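Local structure of dTDP-4-amino-4,6-dideoxyglucose formyltransferase (Shewanella sp. FDAARGOS_354, 6V2T) at residues 34-39 against 55-60; 156-161 against 191-196. The protein probably transfers a formyl group from a folate cofactor to the amino group of dTDP-4-amino-4,6-dideoxyglucose, a nucleotide-linked sugar probably destined for the O-antigen of lipopolysaccharide. All blocks are in the same frame, centred on the assembly; numbering follows the deposited sequence. Where two conformers were deposited one is given.

Interaction 1 of 2, residues 34-39 against 55-60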
loop_
_atom_site.group_PDB
_atom_site.type_symbol
_atom_site.label_atom_id
_atom_site.label_comp_id
_atom_site.label_asym_id
_atom_site.label_seq_id
_atom_site.Cartn_x
_atom_site.Cartn_y
_atom_site.Cartn_z
ATOM N N PRO B 34 8.178 15.102 -16.351
ATOM C CA PRO B 34 9.324 15.366 -15.476
ATOM C C PRO B 34 10.647 15.589 -16.236
ATOM O O PRO B 34 11.278 16.589 -15.986
ATOM C CB PRO B 34 9.359 14.132 -14.561
ATOM C CG PRO B 34 7.906 13.694 -14.495
ATOM C CD PRO B 34 7.386 13.946 -15.893
ATOM N N LEU B 35 11.014 14.698 -17.168
ATOM C CA LEU B 35 12.221 14.836 -18.039
ATOM C C LEU B 35 12.175 16.114 -18.899
ATOM O O LEU B 35 13.152 16.844 -18.882
ATOM C CB LEU B 35 12.363 13.612 -18.959
ATOM C CG LEU B 35 13.244 12.483 -18.432
ATOM C CD1 LEU B 35 13.611 11.525 -19.564
ATOM C CD2 LEU B 35 14.503 13.012 -17.749
ATOM N N VAL B 36 11.133 16.306 -19.705
ATOM C CA VAL B 36 10.999 17.475 -20.614
ATOM C C VAL B 36 11.216 18.748 -19.795
ATOM O O VAL B 36 12.120 19.549 -20.126
ATOM C CB VAL B 36 9.623 17.507 -21.303
ATOM C CG1 VAL B 36 9.401 18.830 -22.033
ATOM C CG2 VAL B 36 9.451 16.355 -22.273
ATOM N N SER B 37 10.379 18.938 -18.779
ATOM C CA SER B 37 10.424 20.127 -17.898
ATOM C C SER B 37 11.858 20.286 -17.360
ATOM O O SER B 37 12.404 21.391 -17.452
ATOM C CB SER B 37 9.394 20.020 -16.810
ATOM O OG SER B 37 9.573 21.057 -15.868
ATOM N N PHE B 38 12.477 19.211 -16.873
ATOM C CA PHE B 38 13.871 19.234 -16.354
ATOM C C PHE B 38 14.860 19.614 -17.467
ATOM O O PHE B 38 15.763 20.415 -17.203
ATOM C CB PHE B 38 14.248 17.885 -15.756
ATOM C CG PHE B 38 15.665 17.842 -15.280
ATOM C CD1 PHE B 38 16.651 17.266 -16.065
ATOM C CD2 PHE B 38 16.017 18.425 -14.074
ATOM C CE1 PHE B 38 17.958 17.233 -15.621
ATOM C CE2 PHE B 38 17.330 18.403 -13.643
ATOM C CZ PHE B 38 18.294 17.797 -14.418
ATOM N N ILE B 39 14.687 19.097 -18.686
ATOM C CA ILE B 39 15.641 19.353 -19.805
ATOM C C ILE B 39 15.501 20.821 -20.234
ATOM O O ILE B 39 16.534 21.516 -20.372
ATOM C CB ILE B 39 15.410 18.382 -20.982
ATOM C CG1 ILE B 39 15.890 16.965 -20.650
ATOM C CG2 ILE B 39 16.063 18.908 -22.247
ATOM C CD1 ILE B 39 15.430 15.921 -21.643
ATOM N N PHE B 55 16.793 24.010 -29.345
ATOM C CA PHE B 55 16.038 22.804 -28.928
ATOM C C PHE B 55 14.551 22.976 -29.224
ATOM O O PHE B 55 13.950 23.959 -28.758
ATOM C CB PHE B 55 16.253 22.584 -27.443
ATOM C CG PHE B 55 17.676 22.280 -27.089
ATOM C CD1 PHE B 55 18.141 20.981 -27.127
ATOM C CD2 PHE B 55 18.550 23.288 -26.723
ATOM C CE1 PHE B 55 19.446 20.701 -26.782
ATOM C CE2 PHE B 55 19.867 23.001 -26.395
ATOM C CZ PHE B 55 20.309 21.712 -26.422
ATOM N N ASP B 56 13.999 22.062 -30.020
ATOM C CA ASP B 56 12.545 21.888 -30.263
ATOM C C ASP B 56 12.069 20.661 -29.485
ATOM O O ASP B 56 12.861 19.725 -29.343
ATOM C CB ASP B 56 12.245 21.703 -31.738
ATOM C CG ASP B 56 12.505 22.960 -32.537
ATOM O OD1 ASP B 56 12.701 23.988 -31.911
ATOM O OD2 ASP B 56 12.512 22.875 -33.760
ATOM N N TYR B 57 10.851 20.692 -28.955
ATOM C CA TYR B 57 10.298 19.610 -28.106
ATOM C C TYR B 57 9.019 19.093 -28.753
ATOM O O TYR B 57 8.195 19.908 -29.185
ATOM C CB TYR B 57 10.075 20.113 -26.681
ATOM C CG TYR B 57 11.310 20.642 -26.006
ATOM C CD1 TYR B 57 11.793 21.910 -26.288
ATOM C CD2 TYR B 57 12.027 19.855 -25.118
ATOM C CE1 TYR B 57 12.935 22.400 -25.672
ATOM C CE2 TYR B 57 13.158 20.340 -24.481
ATOM C CZ TYR B 57 13.618 21.613 -24.763
ATOM O OH TYR B 57 14.743 22.068 -24.132
ATOM N N ARG B 58 8.856 17.769 -28.809
ATOM C CA ARG B 58 7.641 17.118 -29.356
ATOM C C ARG B 58 7.331 15.875 -28.511
ATOM O O ARG B 58 8.284 15.287 -27.908
ATOM C CB ARG B 58 7.847 16.770 -30.833
ATOM C CG ARG B 58 8.245 17.945 -31.718
ATOM C CD ARG B 58 7.104 18.907 -32.012
ATOM N NE ARG B 58 7.473 19.903 -33.005
ATOM C CZ ARG B 58 8.008 21.078 -32.720
ATOM N NH1 ARG B 58 8.320 21.919 -33.691
ATOM N NH2 ARG B 58 8.220 21.415 -31.466
ATOM N N TYR B 59 6.057 15.491 -28.441
ATOM C CA TYR B 59 5.632 14.239 -27.765
ATOM C C TYR B 59 5.159 13.283 -28.854
ATOM O O TYR B 59 5.039 13.709 -30.016
ATOM C CB TYR B 59 4.593 14.513 -26.678
ATOM C CG TYR B 59 3.280 15.008 -27.220
ATOM C CD1 TYR B 59 2.382 14.130 -27.795
ATOM C CD2 TYR B 59 2.942 16.351 -27.175
ATOM C CE1 TYR B 59 1.173 14.562 -28.312
ATOM C CE2 TYR B 59 1.727 16.799 -27.669
ATOM C CZ TYR B 59 0.843 15.902 -28.248
ATOM O OH TYR B 59 -0.351 16.318 -28.761
ATOM N N SER B 60 4.972 12.009 -28.493
ATOM C CA SER B 60 4.677 10.917 -29.452
ATOM C C SER B 60 3.191 10.982 -29.809
ATOM O O SER B 60 2.382 11.263 -28.913
ATOM C CB SER B 60 5.026 9.547 -28.911
ATOM O OG SER B 60 6.426 9.358 -28.798
#
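The ring of Y57 reaches from the strand to helix 33-45 and meets two branched side chains one helical turn apart. At its edge, close to the ring plane, sits the CG2 methyl of I39, 3.9 Å from Y57 CE2 and 3.9 Å from Y57 OH. Nearer the root of the ring, V36 CG1 approaches Y57 CD2 obliquely at 4.2 Å, and the two side chains run past one another in opposite senses. Both methyls that touch are the branches lying opposite the backbone N; in V36 a chi1 of 170° puts CG1 there, while CG2 lies beside the N. No hydrogen bond crosses between the segments. The helix turn behind V36 and I39 is held by I39 N to L35 O at 2.7 Å, and L35 N is hydrogen-bonded to N32 OD1. On the strand, in one of its two conformers, R58 NH2 donates to Y57 O at 2.7 Å, from above the carbonyl plane, so this bond may not be permanent. Backbone bonds of D56 and R58 to strand 24-30 fix the strand beside its neighbour, whose I28 touches Y57 and whose S30 touches V36. Helix 33-45 is thus the crossover of a Rossmann-like beta-alpha-beta unit, laid against its second strand. The contact is apolar, methyls against an aromatic ring, so its fit depends on shape.

Interaction 2 of 2, residues 156-161 against 191-196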
loop_
_atom_site.group_PDB
_atom_site.type_symbol
_atom_site.label_atom_id
_atom_site.label_comp_id
_atom_site.label_asym_id
_atom_site.label_seq_id
_atom_site.Cartn_x
_atom_site.Cartn_y
_atom_site.Cartn_z
ATOM N N ALA B 156 25.220 1.841 -28.991
ATOM C CA ALA B 156 26.463 2.039 -28.204
ATOM C C ALA B 156 26.159 2.924 -26.988
ATOM O O ALA B 156 25.508 3.960 -27.152
ATOM C CB ALA B 156 27.560 2.637 -29.037
ATOM N N ILE B 157 26.593 2.481 -25.819
ATOM C CA ILE B 157 26.477 3.220 -24.534
ATOM C C ILE B 157 27.417 4.419 -24.602
ATOM O O ILE B 157 28.617 4.230 -24.919
ATOM C CB ILE B 157 26.772 2.288 -23.346
ATOM C CG1 ILE B 157 25.787 1.115 -23.342
ATOM C CG2 ILE B 157 26.732 3.062 -22.043
ATOM C CD1 ILE B 157 26.107 0.082 -22.329
ATOM N N LEU B 158 26.868 5.612 -24.349
ATOM C CA LEU B 158 27.640 6.874 -24.221
ATOM C C LEU B 158 27.962 7.144 -22.741
ATOM O O LEU B 158 29.156 7.393 -22.392
ATOM C CB LEU B 158 26.799 7.986 -24.864
ATOM C CG LEU B 158 26.397 7.730 -26.313
ATOM C CD1 LEU B 158 25.790 8.958 -26.970
ATOM C CD2 LEU B 158 27.610 7.272 -27.125
ATOM N N PHE B 159 26.945 7.142 -21.888
ATOM C CA PHE B 159 27.083 7.343 -20.429
ATOM C C PHE B 159 26.102 6.414 -19.745
ATOM O O PHE B 159 25.007 6.237 -20.312
ATOM C CB PHE B 159 26.749 8.784 -20.047
ATOM C CG PHE B 159 27.620 9.787 -20.745
ATOM C CD1 PHE B 159 28.900 10.070 -20.283
ATOM C CD2 PHE B 159 27.172 10.423 -21.877
ATOM C CE1 PHE B 159 29.699 10.993 -20.946
ATOM C CE2 PHE B 159 27.982 11.330 -22.549
ATOM C CZ PHE B 159 29.234 11.628 -22.066
ATOM N N GLN B 160 26.451 5.839 -18.601
ATOM C CA GLN B 160 25.442 5.100 -17.808
ATOM C C GLN B 160 25.852 5.090 -16.337
ATOM O O GLN B 160 27.071 5.173 -16.042
ATOM C CB GLN B 160 25.198 3.706 -18.395
ATOM C CG GLN B 160 26.274 2.689 -18.114
ATOM C CD GLN B 160 25.944 1.306 -18.648
ATOM O OE1 GLN B 160 26.791 0.428 -18.598
ATOM N NE2 GLN B 160 24.726 1.075 -19.145
ATOM N N LYS B 161 24.860 4.962 -15.460
ATOM C CA LYS B 161 25.084 4.857 -14.002
ATOM C C LYS B 161 24.070 3.907 -13.384
ATOM O O LYS B 161 22.870 4.063 -13.623
ATOM C CB LYS B 161 25.051 6.250 -13.368
ATOM C CG LYS B 161 25.459 6.246 -11.890
ATOM C CD LYS B 161 25.831 7.601 -11.299
ATOM C CE LYS B 161 25.553 8.790 -12.209
ATOM N NZ LYS B 161 25.736 10.097 -11.534
ATOM N N ALA B 191 25.280 18.820 -22.617
ATOM C CA ALA B 191 26.158 19.547 -23.565
ATOM C C ALA B 191 27.040 18.532 -24.304
ATOM O O ALA B 191 27.149 18.638 -25.538
ATOM C CB ALA B 191 27.016 20.573 -22.840
ATOM N N ASP B 192 27.633 17.609 -23.553
ATOM C CA ASP B 192 28.535 16.545 -24.055
ATOM C C ASP B 192 27.819 15.752 -25.152
ATOM O O ASP B 192 28.454 15.507 -26.181
ATOM C CB ASP B 192 28.980 15.603 -22.943
ATOM C CG ASP B 192 30.000 16.178 -21.984
ATOM O OD1 ASP B 192 30.676 17.144 -22.358
ATOM O OD2 ASP B 192 30.118 15.620 -20.875
ATOM N N LEU B 193 26.556 15.388 -24.933
ATOM C CA LEU B 193 25.723 14.610 -25.894
ATOM C C LEU B 193 25.544 15.415 -27.166
ATOM O O LEU B 193 25.748 14.893 -28.299
ATOM C CB LEU B 193 24.328 14.353 -25.308
ATOM C CG LEU B 193 24.267 13.337 -24.186
ATOM C CD1 LEU B 193 22.817 13.141 -23.729
ATOM C CD2 LEU B 193 24.913 12.028 -24.636
ATOM N N VAL B 194 25.117 16.656 -26.989
ATOM C CA VAL B 194 24.872 17.571 -28.124
ATOM C C VAL B 194 26.148 17.714 -28.964
ATOM O O VAL B 194 25.993 17.673 -30.186
ATOM C CB VAL B 194 24.351 18.938 -27.643
ATOM C CG1 VAL B 194 24.247 19.900 -28.804
ATOM C CG2 VAL B 194 23.024 18.816 -26.907
ATOM N N PHE B 195 27.337 17.866 -28.351
ATOM C CA PHE B 195 28.604 18.254 -29.050
ATOM C C PHE B 195 29.503 17.029 -29.287
ATOM O O PHE B 195 30.671 17.212 -29.661
ATOM C CB PHE B 195 29.345 19.348 -28.260
ATOM C CG PHE B 195 28.554 20.623 -28.135
ATOM C CD1 PHE B 195 27.924 21.172 -29.236
ATOM C CD2 PHE B 195 28.394 21.241 -26.900
ATOM C CE1 PHE B 195 27.170 22.332 -29.127
ATOM C CE2 PHE B 195 27.613 22.379 -26.783
ATOM C CZ PHE B 195 27.018 22.935 -27.892
ATOM N N ALA B 196 28.957 15.823 -29.076
ATOM C CA ALA B 196 29.610 14.512 -29.289
ATOM C C ALA B 196 30.926 14.428 -28.522
ATOM O O ALA B 196 31.892 13.791 -29.005
ATOM C CB ALA B 196 29.809 14.251 -30.751
#
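F159 lays the edge of its ring against L193, whose CD2 methyl lies near the ring plane, 3.8 Å from F159 CE2 and 3.9 Å from F159 CD2. The two side chains pass in opposite directions, phenylalanine reaching out from the strand and leucine from the last turn of helix 171-194. The same methyl also serves L158: L158 CD1 comes within 4.0 Å of L193 CD2, the two leucines crossing at a slant. In L193 a chi2 of -178° makes CD1 the extended branch and leaves CD2, the side branch off CG, to meet both partners. Farther out on the ring, F159 CZ touches D192 CB at 4.1 Å, so the aspartate offers its methylene to the ring while its carboxylate is engaged elsewhere: OD2 with H189 ND1 and OD1 with N197 ND2. H189 also stacks on F159, so one histidine both holds the carboxylate and packs on the aromatic ring. That two consecutive strand residues, L158 and F159, can face the same helix end follows from a classic beta bulge, where both lie opposite I145 of strand 141-147; I145 itself touches L193. The helix finishes here, F195 being the first residue to leave helical geometry, and R113 binds the carbonyl oxygens of L193 and V194. The contact therefore joins strand 157-163, at one edge of the sheet, to the C-terminal end of the long helix through apolar surfaces, and its polar groups are answered by residues outside the pair of segments.

In the fold
Along the chain the two contacts follow in series: interaction 1 closes a beta-alpha-beta unit early in the formyl transferase region, and interaction 2 comes later, between strand 157-163 and the end of helix 171-194. Their centres lie about 17 Å apart, and both reach the same seven-stranded mixed sheet, one on the parallel strand 53-60 and the other on strand 157-163, at one edge of the sheet. They meet directly where F55 CZ packs on V194 CG2 at 4.0 Å. Helix 171-194 connects them further, since its L186 and E182 touch L35. Together they pack helices onto well-separated strands of one sheet in the domain that binds folic acid.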